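Local coordinates for ABC transporter, substrate binding protein (Mannopine) (Agrobacterium fabrum, PDB 5L9S) that serves as the periplasmic substrate-binding component of an ABC transporter, probably for the opine mannopine, captured here in an open, unliganded form, at residues 46-51 / 57-62; 141-144 / 150-153; 238-243 / 248-253. All coordinates share one frame; numbering follows the deposited sequence.

Contact 1 (46-51 / 57-62); sequences AKVTAM and VTWDLY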
ATOM      1  N   ALA A  46     -15.003  -0.993 -12.786  1.00 61.27           N
ATOM      2  CA  ALA A  46     -16.082  -0.818 -13.766  1.00 63.03           C
ATOM      3  C   ALA A  46     -16.634  -2.140 -14.290  1.00 67.88           C
ATOM      4  O   ALA A  46     -17.843  -2.221 -14.577  1.00 71.65           O
ATOM      5  CB  ALA A  46     -15.604   0.046 -14.914  1.00 64.19           C
ATOM      6  N   LYS A  47     -15.760  -3.174 -14.424  1.00 60.48           N
ATOM      7  CA  LYS A  47     -16.185  -4.495 -14.886  1.00 61.97           C
ATOM      8  C   LYS A  47     -16.979  -5.222 -13.806  1.00 64.44           C
ATOM      9  O   LYS A  47     -17.927  -5.920 -14.130  1.00 65.50           O
ATOM     10  CB  LYS A  47     -14.995  -5.329 -15.352  1.00 63.92           C
ATOM     11  CG  LYS A  47     -14.913  -5.476 -16.857  1.00 77.33           C
ATOM     12  CD  LYS A  47     -13.509  -5.218 -17.380  1.00 83.93           C
ATOM     13  CE  LYS A  47     -13.467  -5.278 -18.892  1.00 99.44           C
ATOM     14  NZ  LYS A  47     -12.393  -4.412 -19.447  1.00104.70           N
ATOM     15  N   VAL A  48     -16.611  -5.026 -12.518  1.00 58.63           N
ATOM     16  CA  VAL A  48     -17.324  -5.622 -11.375  1.00 58.81           C
ATOM     17  C   VAL A  48     -18.705  -4.976 -11.230  1.00 66.24           C
ATOM     18  O   VAL A  48     -19.714  -5.685 -11.137  1.00 68.31           O
ATOM     19  CB  VAL A  48     -16.514  -5.595 -10.056  1.00 59.20           C
ATOM     20  CG1 VAL A  48     -17.348  -6.093  -8.872  1.00 60.13           C
ATOM     21  CG2 VAL A  48     -15.245  -6.426 -10.190  1.00 56.80           C
ATOM     22  N   THR A  49     -18.743  -3.642 -11.279  1.00 62.93           N
ATOM     23  CA  THR A  49     -19.991  -2.906 -11.184  1.00 66.62           C
ATOM     24  C   THR A  49     -20.995  -3.399 -12.252  1.00 74.44           C
ATOM     25  O   THR A  49     -22.098  -3.830 -11.896  1.00 76.10           O
ATOM     26  CB  THR A  49     -19.720  -1.383 -11.200  1.00 74.52           C
ATOM     27  OG1 THR A  49     -18.701  -1.075 -10.253  1.00 68.24           O
ATOM     28  CG2 THR A  49     -20.971  -0.563 -10.908  1.00 74.83           C
ATOM     29  N   ALA A  50     -20.571  -3.397 -13.539  1.00 72.50           N
ATOM     30  CA  ALA A  50     -21.395  -3.818 -14.685  1.00 76.35           C
ATOM     31  C   ALA A  50     -21.939  -5.243 -14.533  1.00 83.03           C
ATOM     32  O   ALA A  50     -23.103  -5.507 -14.850  1.00 86.51           O
ATOM     33  CB  ALA A  50     -20.602  -3.694 -15.975  1.00 76.92           C
ATOM     34  N   MET A  51     -21.098  -6.152 -14.027  1.00 77.70           N
ATOM     35  CA  MET A  51     -21.445  -7.544 -13.759  1.00 78.73           C
ATOM     36  C   MET A  51     -22.501  -7.635 -12.656  1.00 83.28           C
ATOM     37  O   MET A  51     -23.418  -8.431 -12.775  1.00 84.59           O
ATOM     38  CB  MET A  51     -20.200  -8.283 -13.284  1.00 78.25           C
ATOM     39  CG  MET A  51     -19.380  -8.854 -14.394  1.00 81.51           C
ATOM     40  SD  MET A  51     -17.769  -9.432 -13.814  1.00 81.74           S
ATOM     41  CE  MET A  51     -18.183 -10.044 -12.181  1.00 77.91           C
ATOM     42  N   VAL A  57     -22.347 -12.533 -13.217  1.00 90.82           N
ATOM     43  CA  VAL A  57     -21.108 -12.431 -12.475  1.00 87.10           C
ATOM     44  C   VAL A  57     -20.157 -13.470 -13.048  1.00 89.56           C
ATOM     45  O   VAL A  57     -20.405 -14.673 -12.927  1.00 90.83           O
ATOM     46  CB  VAL A  57     -21.300 -12.610 -10.943  1.00 91.73           C
ATOM     47  CG1 VAL A  57     -21.639 -11.291 -10.268  1.00 90.91           C
ATOM     48  CG2 VAL A  57     -22.353 -13.672 -10.632  1.00 95.74           C
ATOM     49  N   THR A  58     -19.085 -13.010 -13.703  1.00 83.06           N
ATOM     50  CA  THR A  58     -18.097 -13.908 -14.266  1.00 81.57           C
ATOM     51  C   THR A  58     -16.982 -14.158 -13.262  1.00 81.88           C
ATOM     52  O   THR A  58     -16.551 -15.297 -13.115  1.00 83.39           O
ATOM     53  CB  THR A  58     -17.634 -13.413 -15.635  1.00 92.12           C
ATOM     54  OG1 THR A  58     -18.762 -13.399 -16.514  1.00 98.15           O
ATOM     55  CG2 THR A  58     -16.539 -14.300 -16.253  1.00 93.19           C
ATOM     56  N   TRP A  59     -16.580 -13.111 -12.527  1.00 73.19           N
ATOM     57  CA  TRP A  59     -15.474 -13.077 -11.571  1.00 67.99           C
ATOM     58  C   TRP A  59     -15.901 -13.401 -10.138  1.00 71.20           C
ATOM     59  O   TRP A  59     -17.015 -13.073  -9.733  1.00 74.33           O
ATOM     60  CB  TRP A  59     -14.787 -11.709 -11.599  1.00 63.32           C
ATOM     61  CG  TRP A  59     -14.248 -11.225 -12.913  1.00 63.57           C
ATOM     62  CD1 TRP A  59     -14.196 -11.901 -14.097  1.00 67.87           C
ATOM     63  CD2 TRP A  59     -13.667  -9.938 -13.158  1.00 61.60           C
ATOM     64  NE1 TRP A  59     -13.633 -11.108 -15.070  1.00 66.25           N
ATOM     65  CE2 TRP A  59     -13.286  -9.903 -14.519  1.00 65.60           C
ATOM     66  CE3 TRP A  59     -13.424  -8.803 -12.348  1.00 60.65           C
ATOM     67  CZ2 TRP A  59     -12.700  -8.774 -15.100  1.00 63.92           C
ATOM     68  CZ3 TRP A  59     -12.820  -7.689 -12.916  1.00 60.68           C
ATOM     69  CH2 TRP A  59     -12.446  -7.689 -14.270  1.00 62.33           C
ATOM     70  N   ASP A  60     -15.002 -14.043  -9.376  1.00 63.32           N
ATOM     71  CA  ASP A  60     -15.202 -14.418  -7.982  1.00 62.24           C
ATOM     72  C   ASP A  60     -14.461 -13.450  -7.057  1.00 61.58           C
ATOM     73  O   ASP A  60     -14.985 -13.055  -6.008  1.00 60.87           O
ATOM     74  CB  ASP A  60     -14.672 -15.843  -7.737  1.00 65.08           C
ATOM     75  CG  ASP A  60     -15.401 -16.922  -8.499  1.00 84.59           C
ATOM     76  OD1 ASP A  60     -16.560 -17.190  -8.170  1.00 88.98           O
ATOM     77  OD2 ASP A  60     -14.786 -17.541  -9.383  1.00 91.54           O
ATOM     78  N   LEU A  61     -13.205 -13.120  -7.423  1.00 54.37           N
ATOM     79  CA  LEU A  61     -12.313 -12.262  -6.643  1.00 50.20           C
ATOM     80  C   LEU A  61     -11.614 -11.252  -7.516  1.00 52.89           C
ATOM     81  O   LEU A  61     -11.403 -11.503  -8.696  1.00 53.82           O
ATOM     82  CB  LEU A  61     -11.238 -13.107  -5.927  1.00 48.12           C
ATOM     83  CG  LEU A  61     -11.666 -14.160  -4.912  1.00 52.45           C
ATOM     84  CD1 LEU A  61     -10.538 -15.122  -4.640  1.00 51.33           C
ATOM     85  CD2 LEU A  61     -12.148 -13.536  -3.622  1.00 51.90           C
ATOM     86  N   TYR A  62     -11.229 -10.125  -6.925  1.00 49.56           N
ATOM     87  CA  TYR A  62     -10.413  -9.088  -7.558  1.00 48.78           C
ATOM     88  C   TYR A  62      -9.572  -8.349  -6.522  1.00 53.25           C
ATOM     89  O   TYR A  62      -9.940  -8.312  -5.342  1.00 54.17           O
ATOM     90  CB  TYR A  62     -11.216  -8.137  -8.471  1.00 50.68           C
ATOM     91  CG  TYR A  62     -12.058  -7.091  -7.774  1.00 52.47           C
ATOM     92  CD1 TYR A  62     -13.314  -7.403  -7.265  1.00 56.53           C
ATOM     93  CD2 TYR A  62     -11.620  -5.771  -7.667  1.00 50.96           C
ATOM     94  CE1 TYR A  62     -14.111  -6.433  -6.644  1.00 57.74           C
ATOM     95  CE2 TYR A  62     -12.399  -4.798  -7.036  1.00 51.48           C
ATOM     96  CZ  TYR A  62     -13.652  -5.130  -6.541  1.00 61.51           C
ATOM     97  OH  TYR A  62     -14.433  -4.188  -5.916  1.00 64.27           O
TER
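Met51, Val48 and Lys47, on one side of helix 41-53, grip the two aromatic rings of segment 57-62. The sulfur-aromatic part belongs to Met51: SD lies 4.2 Å from the centroid of the five-membered ring of Trp59, only 16° off the ring normal, so it sits over the face, displaced toward the rim. The methionine chain meets the indole at about a right angle. A bend at its last torsion (chi3 35°) turns CE past the ring toward the backbone, to 3.5 Å from Thr58 N and 3.8 Å from Trp59 CB, and brings the methyl beside Val57 CG1 as well. This makes a Met-aromatic contact continuous with ordinary apolar packing.

The CH-pi part belongs to Val48. Its CG2 hangs over one face of Tyr62, 3.9 Å from the ring centroid and shifted toward CD1 and CE1, while the same methyl lies 3.7 Å from Trp59 CE3; one carbon thus serves both rings. The tyrosine ring is swung over to meet it with CG between the backbone N and carbonyl carbon (chi1 76°).

Aliphatic packing comes from Lys47, whose CB rests 3.6 Å from Trp59 CH2, approached obliquely. Farther out the lysine chain leads away from the contact, and its NZ forms a weak, long ion pair with Glu43.

Trp59 also packs on Val6 and Ala8 of strand 4-9. Helix 41-53 links strands 33-38 and 61-65, both parallel to strand 4-9, so strand, helix and strand make a beta-alpha-beta crossover. With sulfur, methyl and aromatic groups doing the touching, the helix is held to loop 57-60 and the start of strand 61-65 mainly by dispersion and close fit, without a polar bond between the two segments.

Contact 2 (141-144 / 150-153); sequences SFPN and RVLA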
ATOM      1  N   SER A 141      11.205  16.790  -2.057  1.00 51.20           N
ATOM      2  CA  SER A 141      10.362  16.172  -3.077  1.00 50.56           C
ATOM      3  C   SER A 141       9.169  15.500  -2.432  1.00 53.62           C
ATOM      4  O   SER A 141       9.316  14.810  -1.419  1.00 52.01           O
ATOM      5  CB  SER A 141      11.157  15.172  -3.912  1.00 52.25           C
ATOM      6  OG  SER A 141      10.313  14.486  -4.822  1.00 57.26           O
ATOM      7  N   PHE A 142       7.977  15.739  -2.990  1.00 51.48           N
ATOM      8  CA  PHE A 142       6.749  15.109  -2.507  1.00 49.94           C
ATOM      9  C   PHE A 142       5.983  14.642  -3.705  1.00 54.14           C
ATOM     10  O   PHE A 142       6.065  15.314  -4.730  1.00 54.59           O
ATOM     11  CB  PHE A 142       5.855  16.112  -1.759  1.00 52.68           C
ATOM     12  CG  PHE A 142       6.148  16.349  -0.305  1.00 53.58           C
ATOM     13  CD1 PHE A 142       5.877  15.369   0.643  1.00 54.40           C
ATOM     14  CD2 PHE A 142       6.644  17.572   0.129  1.00 57.70           C
ATOM     15  CE1 PHE A 142       6.138  15.593   1.998  1.00 55.00           C
ATOM     16  CE2 PHE A 142       6.907  17.796   1.483  1.00 60.37           C
ATOM     17  CZ  PHE A 142       6.643  16.807   2.410  1.00 55.89           C
ATOM     18  N   PRO A 143       5.156  13.570  -3.608  1.00 51.18           N
ATOM     19  CA  PRO A 143       4.318  13.210  -4.765  1.00 51.31           C
ATOM     20  C   PRO A 143       3.246  14.258  -5.027  1.00 59.98           C
ATOM     21  O   PRO A 143       2.775  14.956  -4.124  1.00 60.75           O
ATOM     22  CB  PRO A 143       3.677  11.891  -4.368  1.00 50.19           C
ATOM     23  CG  PRO A 143       3.744  11.836  -2.899  1.00 53.43           C
ATOM     24  CD  PRO A 143       4.921  12.661  -2.464  1.00 50.14           C
ATOM     25  N   ASN A 144       2.912  14.396  -6.283  1.00 60.24           N
ATOM     26  CA  ASN A 144       1.856  15.275  -6.730  1.00 63.40           C
ATOM     27  C   ASN A 144       0.908  14.483  -7.611  1.00 71.13           C
ATOM     28  O   ASN A 144       0.881  14.614  -8.841  1.00 72.67           O
ATOM     29  CB  ASN A 144       2.372  16.562  -7.382  1.00 65.85           C
ATOM     30  CG  ASN A 144       1.282  17.397  -8.022  1.00 80.00           C
ATOM     31  OD1 ASN A 144       0.209  17.633  -7.437  1.00 65.20           O
ATOM     32  ND2 ASN A 144       1.511  17.785  -9.267  1.00 73.80           N
ATOM     33  N   ARG A 150      -1.260  11.589   2.368  1.00 40.39           N
ATOM     34  CA  ARG A 150       0.054  11.218   2.903  1.00 37.09           C
ATOM     35  C   ARG A 150       0.981  12.426   3.013  1.00 40.77           C
ATOM     36  O   ARG A 150       1.860  12.443   3.855  1.00 40.60           O
ATOM     37  CB  ARG A 150       0.718  10.166   2.025  1.00 35.23           C
ATOM     38  CG  ARG A 150       0.232   8.744   2.202  1.00 40.35           C
ATOM     39  CD  ARG A 150       1.126   7.984   1.286  1.00 43.77           C
ATOM     40  NE  ARG A 150       0.469   6.970   0.462  1.00 51.49           N
ATOM     41  CZ  ARG A 150      -0.318   7.213  -0.574  1.00 59.56           C
ATOM     42  NH1 ARG A 150      -0.661   8.460  -0.881  1.00 61.88           N
ATOM     43  NH2 ARG A 150      -0.826   6.213  -1.270  1.00 43.78           N
ATOM     44  N   VAL A 151       0.838  13.401   2.120  1.00 39.15           N
ATOM     45  CA  VAL A 151       1.636  14.632   2.151  1.00 40.71           C
ATOM     46  C   VAL A 151       1.170  15.476   3.368  1.00 46.55           C
ATOM     47  O   VAL A 151       2.003  15.993   4.116  1.00 46.05           O
ATOM     48  CB  VAL A 151       1.562  15.408   0.805  1.00 44.88           C
ATOM     49  CG1 VAL A 151       2.172  16.794   0.914  1.00 46.45           C
ATOM     50  CG2 VAL A 151       2.254  14.628  -0.299  1.00 43.80           C
ATOM     51  N   LEU A 152      -0.160  15.568   3.566  1.00 43.70           N
ATOM     52  CA  LEU A 152      -0.824  16.261   4.669  1.00 44.72           C
ATOM     53  C   LEU A 152      -0.515  15.615   6.014  1.00 46.64           C
ATOM     54  O   LEU A 152      -0.144  16.317   6.953  1.00 45.80           O
ATOM     55  CB  LEU A 152      -2.349  16.309   4.414  1.00 46.29           C
ATOM     56  CG  LEU A 152      -2.820  17.141   3.188  1.00 51.49           C
ATOM     57  CD1 LEU A 152      -4.323  17.089   3.044  1.00 52.20           C
ATOM     58  CD2 LEU A 152      -2.390  18.591   3.296  1.00 51.78           C
ATOM     59  N   ALA A 153      -0.623  14.268   6.095  1.00 43.29           N
ATOM     60  CA  ALA A 153      -0.265  13.488   7.285  1.00 42.94           C
ATOM     61  C   ALA A 153       1.247  13.609   7.621  1.00 47.19           C
ATOM     62  O   ALA A 153       1.574  13.675   8.805  1.00 49.74           O
ATOM     63  CB  ALA A 153      -0.674  12.031   7.111  1.00 42.36           C
TER
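Val151 carries the helix side of this contact alone, spreading its two methyls over consecutive residues of segment 141-144, Phe142 and Pro143. It loses more surface here than either partner. With CG1 set opposite the backbone N (chi1 170°), the isopropyl group opens toward the strand as a two-pronged fork.

Phe142 takes both prongs. CG1 of Val151 stands over one face of the phenyl ring, 4.2 Å from its centroid and 20° off the normal, a CH-pi contact displaced toward the rim on the side of CD1. CG2 of Val151 comes closer still to the ring carbons, 3.8 Å from Phe142 CD1. The valine meets the ring aslant: CG1 is above the face near the CD1 rim, whereas CG2 lies outside the ring outline, beside CD1.

Pro143 receives the second prong only. Its ring carbon CD lies 4.0 Å from Val151 CG2, with CG slightly farther, and the two side chains run past each other in opposite senses. The same methyl also approaches the proline carbonyl, with Pro143 O 3.9 Å from Val151 CG2. All three residues are buried; the side-chain contacts are apolar, and the carbonyl oxygen is met at packing distance only.

Strand 140-143 is flanked in the sheet by strands 185-189 and 206-210, both parallel to it. Phe142 and Pro143 also touch Gln208 of the latter strand. Helix 149-158 lies against this sheet next to helix 171-181, whose Leu178 packs on Val151 and Leu181 on Phe142; these two helices lie in the connection leading from strand 140-143 to its parallel neighbour 185-189.

Contact 3 (238-243 / 248-253); sequences IALVRG and ENALKL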
ATOM      1  N   ILE A 238      -7.978  -8.433  -1.132  1.00 43.25           N
ATOM      2  CA  ILE A 238      -8.587  -9.469  -1.986  1.00 44.40           C
ATOM      3  C   ILE A 238     -10.066  -9.340  -1.674  1.00 49.83           C
ATOM      4  O   ILE A 238     -10.460  -9.593  -0.539  1.00 50.50           O
ATOM      5  CB  ILE A 238      -8.090 -10.926  -1.697  1.00 47.84           C
ATOM      6  CG1 ILE A 238      -6.553 -11.001  -1.443  1.00 45.92           C
ATOM      7  CG2 ILE A 238      -8.556 -11.911  -2.812  1.00 48.24           C
ATOM      8  CD1 ILE A 238      -6.111 -12.140  -0.486  1.00 47.76           C
ATOM      9  N   ALA A 239     -10.872  -8.892  -2.640  1.00 48.37           N
ATOM     10  CA  ALA A 239     -12.315  -8.720  -2.428  1.00 50.71           C
ATOM     11  C   ALA A 239     -13.125  -9.802  -3.149  1.00 58.62           C
ATOM     12  O   ALA A 239     -12.738 -10.261  -4.223  1.00 57.29           O
ATOM     13  CB  ALA A 239     -12.748  -7.342  -2.888  1.00 51.09           C
ATOM     14  N   LEU A 240     -14.238 -10.216  -2.528  1.00 60.80           N
ATOM     15  CA  LEU A 240     -15.172 -11.228  -3.040  1.00 63.71           C
ATOM     16  C   LEU A 240     -16.342 -10.518  -3.721  1.00 67.84           C
ATOM     17  O   LEU A 240     -17.039  -9.739  -3.076  1.00 67.84           O
ATOM     18  CB  LEU A 240     -15.658 -12.150  -1.892  1.00 65.81           C
ATOM     19  CG  LEU A 240     -16.740 -13.213  -2.205  1.00 74.39           C
ATOM     20  CD1 LEU A 240     -16.218 -14.305  -3.135  1.00 74.03           C
ATOM     21  CD2 LEU A 240     -17.232 -13.852  -0.925  1.00 79.32           C
ATOM     22  N   VAL A 241     -16.478 -10.729  -5.051  1.00 64.89           N
ATOM     23  CA  VAL A 241     -17.506 -10.144  -5.921  1.00 66.65           C
ATOM     24  C   VAL A 241     -18.895 -10.578  -5.483  1.00 75.16           C
ATOM     25  O   VAL A 241     -19.128 -11.770  -5.243  1.00 76.36           O
ATOM     26  CB  VAL A 241     -17.244 -10.441  -7.421  1.00 70.31           C
ATOM     27  CG1 VAL A 241     -18.431 -10.036  -8.299  1.00 72.72           C
ATOM     28  CG2 VAL A 241     -15.966  -9.760  -7.897  1.00 66.64           C
ATOM     29  N   ARG A 242     -19.811  -9.592  -5.367  1.00 73.89           N
ATOM     30  CA  ARG A 242     -21.189  -9.802  -4.940  1.00 77.32           C
ATOM     31  C   ARG A 242     -21.846 -10.953  -5.685  1.00 85.60           C
ATOM     32  O   ARG A 242     -22.071 -10.882  -6.901  1.00 86.19           O
ATOM     33  CB  ARG A 242     -22.005  -8.516  -5.037  1.00 76.06           C
ATOM     34  CG  ARG A 242     -22.955  -8.343  -3.873  1.00 82.31           C
ATOM     35  CD  ARG A 242     -23.700  -7.034  -3.975  1.00 90.83           C
ATOM     36  NE  ARG A 242     -23.433  -6.172  -2.825  1.00101.87           N
ATOM     37  CZ  ARG A 242     -24.373  -5.557  -2.114  1.00128.50           C
ATOM     38  NH1 ARG A 242     -25.656  -5.688  -2.441  1.00119.50           N
ATOM     39  NH2 ARG A 242     -24.039  -4.795  -1.082  1.00120.92           N
ATOM     40  N   GLY A 243     -22.071 -12.034  -4.939  1.00 84.67           N
ATOM     41  CA  GLY A 243     -22.669 -13.268  -5.431  1.00 87.68           C
ATOM     42  C   GLY A 243     -21.798 -13.976  -6.446  1.00 90.20           C
ATOM     43  O   GLY A 243     -22.265 -14.324  -7.526  1.00 91.62           O
ATOM     44  N   GLU A 248     -17.555 -20.323  -2.412  1.00 88.88           N
ATOM     45  CA  GLU A 248     -16.910 -21.252  -1.476  1.00 89.71           C
ATOM     46  C   GLU A 248     -15.430 -21.456  -1.799  1.00 90.12           C
ATOM     47  O   GLU A 248     -14.575 -21.304  -0.920  1.00 88.69           O
ATOM     48  CB  GLU A 248     -17.676 -22.599  -1.420  1.00 96.25           C
ATOM     49  CG  GLU A 248     -18.563 -22.932  -2.626  1.00115.25           C
ATOM     50  CD  GLU A 248     -19.982 -23.396  -2.339  1.00153.68           C
ATOM     51  OE1 GLU A 248     -20.143 -24.392  -1.598  1.00159.94           O
ATOM     52  OE2 GLU A 248     -20.926 -22.806  -2.914  1.00153.90           O
ATOM     53  N   ASN A 249     -15.140 -21.757  -3.077  1.00 84.85           N
ATOM     54  CA  ASN A 249     -13.808 -21.982  -3.613  1.00 81.42           C
ATOM     55  C   ASN A 249     -12.972 -20.724  -3.543  1.00 80.05           C
ATOM     56  O   ASN A 249     -11.768 -20.817  -3.327  1.00 77.85           O
ATOM     57  CB  ASN A 249     -13.892 -22.446  -5.062  1.00 82.86           C
ATOM     58  CG  ASN A 249     -14.279 -23.886  -5.266  1.00101.02           C
ATOM     59  OD1 ASN A 249     -14.108 -24.754  -4.400  1.00100.29           O
ATOM     60  ND2 ASN A 249     -14.737 -24.172  -6.463  1.00 88.80           N
ATOM     61  N   ALA A 250     -13.600 -19.554  -3.755  1.00 74.03           N
ATOM     62  CA  ALA A 250     -12.937 -18.257  -3.701  1.00 68.67           C
ATOM     63  C   ALA A 250     -12.469 -17.961  -2.283  1.00 70.08           C
ATOM     64  O   ALA A 250     -11.367 -17.436  -2.112  1.00 68.55           O
ATOM     65  CB  ALA A 250     -13.872 -17.170  -4.191  1.00 69.19           C
ATOM     66  N   LEU A 251     -13.273 -18.347  -1.266  1.00 66.79           N
ATOM     67  CA  LEU A 251     -12.931 -18.167   0.151  1.00 65.13           C
ATOM     68  C   LEU A 251     -11.834 -19.142   0.633  1.00 66.97           C
ATOM     69  O   LEU A 251     -11.111 -18.840   1.582  1.00 63.37           O
ATOM     70  CB  LEU A 251     -14.182 -18.251   1.033  1.00 68.29           C
ATOM     71  CG  LEU A 251     -15.195 -17.099   0.904  1.00 72.32           C
ATOM     72  CD1 LEU A 251     -16.431 -17.390   1.685  1.00 74.34           C
ATOM     73  CD2 LEU A 251     -14.595 -15.768   1.361  1.00 71.17           C
ATOM     74  N   LYS A 252     -11.704 -20.301  -0.039  1.00 65.94           N
ATOM     75  CA  LYS A 252     -10.680 -21.316   0.234  1.00 65.67           C
ATOM     76  C   LYS A 252      -9.339 -20.777  -0.255  1.00 65.02           C
ATOM     77  O   LYS A 252      -8.304 -21.052   0.354  1.00 64.54           O
ATOM     78  CB  LYS A 252     -11.004 -22.629  -0.520  1.00 71.09           C
ATOM     79  CG  LYS A 252     -12.082 -23.491   0.099  1.00 81.37           C
ATOM     80  CD  LYS A 252     -12.032 -24.875  -0.543  1.00 96.26           C
ATOM     81  CE  LYS A 252     -13.333 -25.631  -0.454  1.00108.32           C
ATOM     82  NZ  LYS A 252     -13.351 -26.799  -1.373  1.00118.82           N
ATOM     83  N   LEU A 253      -9.370 -20.023  -1.379  1.00 59.55           N
ATOM     84  CA  LEU A 253      -8.207 -19.386  -1.987  1.00 56.48           C
ATOM     85  C   LEU A 253      -7.710 -18.257  -1.086  1.00 61.40           C
ATOM     86  O   LEU A 253      -6.492 -18.097  -0.933  1.00 60.18           O
ATOM     87  CB  LEU A 253      -8.516 -18.900  -3.420  1.00 55.10           C
ATOM     88  CG  LEU A 253      -7.372 -18.233  -4.192  1.00 56.38           C
ATOM     89  CD1 LEU A 253      -6.221 -19.172  -4.425  1.00 56.66           C
ATOM     90  CD2 LEU A 253      -7.846 -17.695  -5.489  1.00 57.46           C
TER
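Leu240 meets Ala250 and Leu251 with no flat group taking part: neither ring nor amide nor carboxylate presents a face or an edge here, and the touching atoms are all methyl carbons. Leu240 supplies both of its methyls, one to each helix residue. CD1 of Leu240 lies 3.9 Å from CB of Ala250, and CD2 of Leu240 lies 4.0 Å from CD2 of Leu251.

The leucine reaches the helix because its CG stands opposite the backbone N (chi1 175°), carrying the isobutyl group outward from the strand. The short Ala250 side chain points at it, and the backbones are 7.4 Å apart at Leu240 CA and Ala250 CA. Leu251 starts off pointing past the strand; its CD1 runs on anti to CA (chi2 173°), and the other branch, CD2, turns toward Leu240. The two leucines meet at about a right angle, touching methyl against methyl.

Beyond the contact, Ala250 also packs on Val5 and Leu61, and Leu253, one turn further along, packs on the same two residues and on Phe23 and Phe26 of helix 12-30. Helix 247-258 thus lies beside helix 12-30 on this sheet.

Strand 224-240 pairs antiparallel with strand 61-65, whose other neighbour, strand 4-9, is parallel to it, and after a short loop the chain enters helix 247-258, which covers the sheet. A mixed sheet in which a late strand returns antiparallel to the parallel core, followed by a covering helix, fits the alpha/beta lobe of a type 2 periplasmic binding protein.

Contacts 1 and 3 belong to one lobe, their centres 12 Å apart. Strands 61-65 and 224-240 join them edge to edge: Tyr62 O to Ala239 N and Asp60 O to Val241 N, each 2.9 Å, are probable hydrogen bonds. Helices 41-53 and 247-258 cover opposite faces of the sheet here, Tyr62 packing toward the first and Leu61 toward the second. Contact 2 lies far off, its centre about 33 Å from that of contact 1 and 35 Å from that of contact 3, though all three reach the same sheet. This separation puts contact 2 in the other lobe; the structure is the open, unliganded form, and as in relatives substrate probably binds in the cleft between the lobes.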